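Local structure of pumilio homolog 23 (Arabidopsis thaliana, 5WZJ) at residues L140-N145 / H150-L155. The protein binds RNA sequence-specifically through pumilio repeats packed into a right-handed superhelix, recognises 18S rRNA, and probably regulates translation and mRNA stability. Numbering follows the deposited sequence.
Sequences LDMMCN and HVLRRL. With nucleotides of chain B.
Met142 swings CG away from its backbone N (chi1 -171°) and runs on extended, reaching from helix 140-144 to helix 146-160, where it lays its methyl against Leu152, CE to CG 3.7 Å. Leu152 instead turns CG to the side of its own backbone N, which sets its two methyls between neighbouring methionines: CD2 lies by the sulfur and CE of Met142, while CD1 meets Met143 CG at 3.6 Å, those two side chains crossing at about a right angle. Val151 CG1 closes over the far end of Met142. The two short helical segments, at 96° to each other, are thus joined within the third pumilio repeat by a buried, wholly apolar seam.

Helix 146-160, capped at its start by Asn145, carries this repeat's RNA-reading side chains. Arg153, its chain bent at chi3, grips the cytosine of C9 of chain B with two nearly straight bonds, NH1 to N3 and NH2 to O2, each 2.9 Å. Ser149 O and Tyr170 O take further guanidinium N-H groups, which should hold its rotation. The imidazole of His150 is sandwiched: Arg153 NH2 sits 3.3 Å above the centre of one face, and the guanine of G10 of chain B covers the other, offset toward the rim. A weak hydrogen bond joins His150 NE2 to O2' of C9 of chain B, 3.4 Å away. Were His150 replaced by an alanine, the guanine would probably lose the ring stacked on this face, and Arg153 the ring beneath its NH2, leaving the guanidinium freer to shift from the cytosine. The chemistry divides the work: apolar packing joins the helices, while edge-reading and stacking residues share one helix, as in other pumilio repeats, and here two guanidinium donors meet the cytosine acceptors N3 and O2.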
loop_
_atom_site.group_PDB
_atom_site.type_symbol
_atom_site.label_atom_id
_atom_site.label_comp_id
_atom_site.label_asym_id
_atom_site.label_seq_id
_atom_site.Cartn_x
_atom_site.Cartn_y
_atom_site.Cartn_z
ATOM N N LEU A 140 18.695 19.691 -8.402
ATOM C CA LEU A 140 19.214 18.331 -8.292
ATOM C C LEU A 140 19.714 18.001 -6.884
ATOM O O LEU A 140 19.527 16.878 -6.408
ATOM C CB LEU A 140 20.311 18.105 -9.335
ATOM C CG LEU A 140 19.845 18.132 -10.803
ATOM C CD1 LEU A 140 21.024 17.886 -11.740
ATOM C CD2 LEU A 140 18.739 17.090 -11.061
ATOM N N ASP A 141 20.382 18.934 -6.205
ATOM C CA ASP A 141 20.796 18.619 -4.839
ATOM C C ASP A 141 19.594 18.534 -3.890
ATOM O O ASP A 141 19.583 17.694 -2.982
ATOM C CB ASP A 141 21.844 19.632 -4.367
ATOM C CG ASP A 141 23.084 19.598 -5.241
ATOM O OD1 ASP A 141 23.806 18.588 -5.178
ATOM O OD2 ASP A 141 23.306 20.544 -6.029
ATOM N N MET A 142 18.551 19.336 -4.122
ATOM C CA MET A 142 17.346 19.226 -3.295
ATOM C C MET A 142 16.663 17.870 -3.480
ATOM O O MET A 142 16.180 17.271 -2.509
ATOM C CB MET A 142 16.382 20.365 -3.636
ATOM C CG MET A 142 15.196 20.473 -2.684
ATOM S SD MET A 142 14.067 21.778 -3.219
ATOM C CE MET A 142 12.728 21.604 -2.040
ATOM N N MET A 143 16.600 17.378 -4.720
ATOM C CA MET A 143 15.985 16.083 -4.984
ATOM C C MET A 143 16.711 14.972 -4.252
ATOM O O MET A 143 16.080 14.044 -3.745
ATOM C CB MET A 143 15.989 15.784 -6.485
ATOM C CG MET A 143 15.123 16.723 -7.307
ATOM S SD MET A 143 15.307 16.493 -9.100
ATOM C CE MET A 143 14.566 14.885 -9.338
ATOM N N CYS A 144 18.039 15.046 -4.195
ATOM C CA CYS A 144 18.859 14.013 -3.577
ATOM C C CYS A 144 19.048 14.214 -2.082
ATOM O O CYS A 144 19.664 13.366 -1.433
ATOM C CB CYS A 144 20.224 13.954 -4.268
ATOM S SG CYS A 144 20.066 13.460 -5.991
ATOM N N ASN A 145 18.517 15.293 -1.522
ATOM C CA ASN A 145 18.744 15.630 -0.120
ATOM C C ASN A 145 17.706 14.918 0.740
ATOM O O ASN A 145 16.520 14.921 0.408
ATOM C CB ASN A 145 18.652 17.148 0.063
ATOM C CG ASN A 145 18.848 17.573 1.499
ATOM O OD1 ASN A 145 17.883 17.726 2.257
ATOM N ND2 ASN A 145 20.099 17.758 1.883
ATOM N N HIS A 150 11.659 15.158 1.004
ATOM C CA HIS A 150 10.342 15.145 1.647
ATOM C C HIS A 150 9.545 16.378 1.263
ATOM O O HIS A 150 8.347 16.292 0.965
ATOM C CB HIS A 150 10.483 15.083 3.176
ATOM C CG HIS A 150 11.018 13.783 3.680
ATOM N ND1 HIS A 150 10.237 12.651 3.803
ATOM C CD2 HIS A 150 12.260 13.428 4.081
ATOM C CE1 HIS A 150 10.975 11.657 4.260
ATOM N NE2 HIS A 150 12.208 12.101 4.431
ATOM N N VAL A 151 10.196 17.546 1.310
ATOM C CA VAL A 151 9.550 18.796 0.930
ATOM C C VAL A 151 9.027 18.716 -0.503
ATOM O O VAL A 151 7.904 19.146 -0.797
ATOM C CB VAL A 151 10.533 19.968 1.125
ATOM C CG1 VAL A 151 9.930 21.278 0.630
ATOM C CG2 VAL A 151 10.946 20.086 2.617
ATOM N N LEU A 152 9.825 18.151 -1.412
ATOM C CA LEU A 152 9.438 18.076 -2.825
ATOM C C LEU A 152 8.250 17.142 -3.033
ATOM O O LEU A 152 7.323 17.469 -3.785
ATOM C CB LEU A 152 10.621 17.604 -3.678
ATOM C CG LEU A 152 11.692 18.638 -4.053
ATOM C CD1 LEU A 152 12.864 17.973 -4.777
ATOM C CD2 LEU A 152 11.075 19.732 -4.925
ATOM N N ARG A 153 8.259 15.985 -2.371
ATOM C CA ARG A 153 7.110 15.080 -2.408
ATOM C C ARG A 153 5.831 15.784 -1.967
ATOM O O ARG A 153 4.796 15.696 -2.640
ATOM C CB ARG A 153 7.389 13.853 -1.532
ATOM C CG ARG A 153 8.319 12.843 -2.232
ATOM C CD ARG A 153 8.677 11.662 -1.334
ATOM N NE ARG A 153 9.917 11.894 -0.603
ATOM C CZ ARG A 153 10.384 11.064 0.325
ATOM N NH1 ARG A 153 9.695 9.969 0.639
ATOM N NH2 ARG A 153 11.524 11.327 0.941
ATOM N N ARG A 154 5.877 16.477 -0.826
ATOM C CA ARG A 154 4.691 17.197 -0.361
ATOM C C ARG A 154 4.286 18.272 -1.360
ATOM O O ARG A 154 3.100 18.407 -1.692
ATOM C CB ARG A 154 4.931 17.804 1.026
ATOM C CG ARG A 154 3.690 18.530 1.596
ATOM C CD ARG A 154 3.855 18.893 3.087
ATOM N NE ARG A 154 4.149 17.729 3.917
ATOM C CZ ARG A 154 3.230 16.865 4.341
ATOM N NH1 ARG A 154 1.960 17.031 4.007
ATOM N NH2 ARG A 154 3.580 15.823 5.078
ATOM N N LEU A 155 5.265 19.011 -1.892
ATOM C CA LEU A 155 4.964 20.068 -2.862
ATOM C C LEU A 155 4.329 19.511 -4.133
ATOM O O LEU A 155 3.382 20.100 -4.665
ATOM C CB LEU A 155 6.238 20.832 -3.209
ATOM C CG LEU A 155 6.090 21.892 -4.290
ATOM C CD1 LEU A 155 5.119 22.993 -3.828
ATOM C CD2 LEU A 155 7.465 22.465 -4.630
ATOM P P G B 10 15.004 8.224 8.848
ATOM O OP1 G B 10 16.106 7.601 9.603
ATOM O OP2 G B 10 13.591 7.906 9.131
ATOM O "O5'" G B 10 15.110 9.808 8.999
ATOM C "C5'" G B 10 16.284 10.523 8.635
ATOM C "C4'" G B 10 16.116 12.000 8.916
ATOM O "O4'" G B 10 15.059 12.512 8.056
ATOM C "C3'" G B 10 15.701 12.343 10.353
ATOM O "O3'" G B 10 16.245 13.607 10.745
ATOM C "C2'" G B 10 14.195 12.490 10.235
ATOM O "O2'" G B 10 13.598 13.300 11.224
ATOM C "C1'" G B 10 14.060 13.115 8.846
ATOM N N9 G B 10 12.734 12.883 8.277
ATOM C C8 G B 10 12.030 11.692 8.335
ATOM N N7 G B 10 10.835 11.803 7.827
ATOM C C5 G B 10 10.739 13.135 7.434
ATOM C C6 G B 10 9.675 13.829 6.807
ATOM O O6 G B 10 8.577 13.386 6.478
ATOM N N1 G B 10 9.988 15.162 6.572
ATOM C C2 G B 10 11.183 15.760 6.887
ATOM N N2 G B 10 11.307 17.065 6.571
ATOM N N3 G B 10 12.181 15.118 7.470
ATOM C C4 G B 10 11.895 13.824 7.716
ATOM P P C B 9 14.841 2.748 6.276
ATOM O OP1 C B 9 15.792 2.569 7.402
ATOM O OP2 C B 9 13.439 2.275 6.416
ATOM O "O5'" C B 9 14.729 4.306 5.926
ATOM C "C5'" C B 9 15.873 5.117 5.673
ATOM C "C4'" C B 9 15.445 6.537 5.391
ATOM O "O4'" C B 9 14.686 6.579 4.167
ATOM C "C3'" C B 9 14.552 7.168 6.463
ATOM O "O3'" C B 9 15.346 7.988 7.299
ATOM C "C2'" C B 9 13.491 7.976 5.695
ATOM O "O2'" C B 9 13.695 9.377 5.846
ATOM C "C1'" C B 9 13.712 7.580 4.226
ATOM N N1 C B 9 12.485 7.103 3.556
ATOM C C2 C B 9 11.768 8.069 2.865
ATOM O O2 C B 9 12.228 9.228 2.876
ATOM N N3 C B 9 10.628 7.713 2.217
ATOM C C4 C B 9 10.205 6.450 2.262
ATOM N N4 C B 9 9.075 6.136 1.622
ATOM C C5 C B 9 10.934 5.439 2.972
ATOM C C6 C B 9 12.061 5.802 3.603
#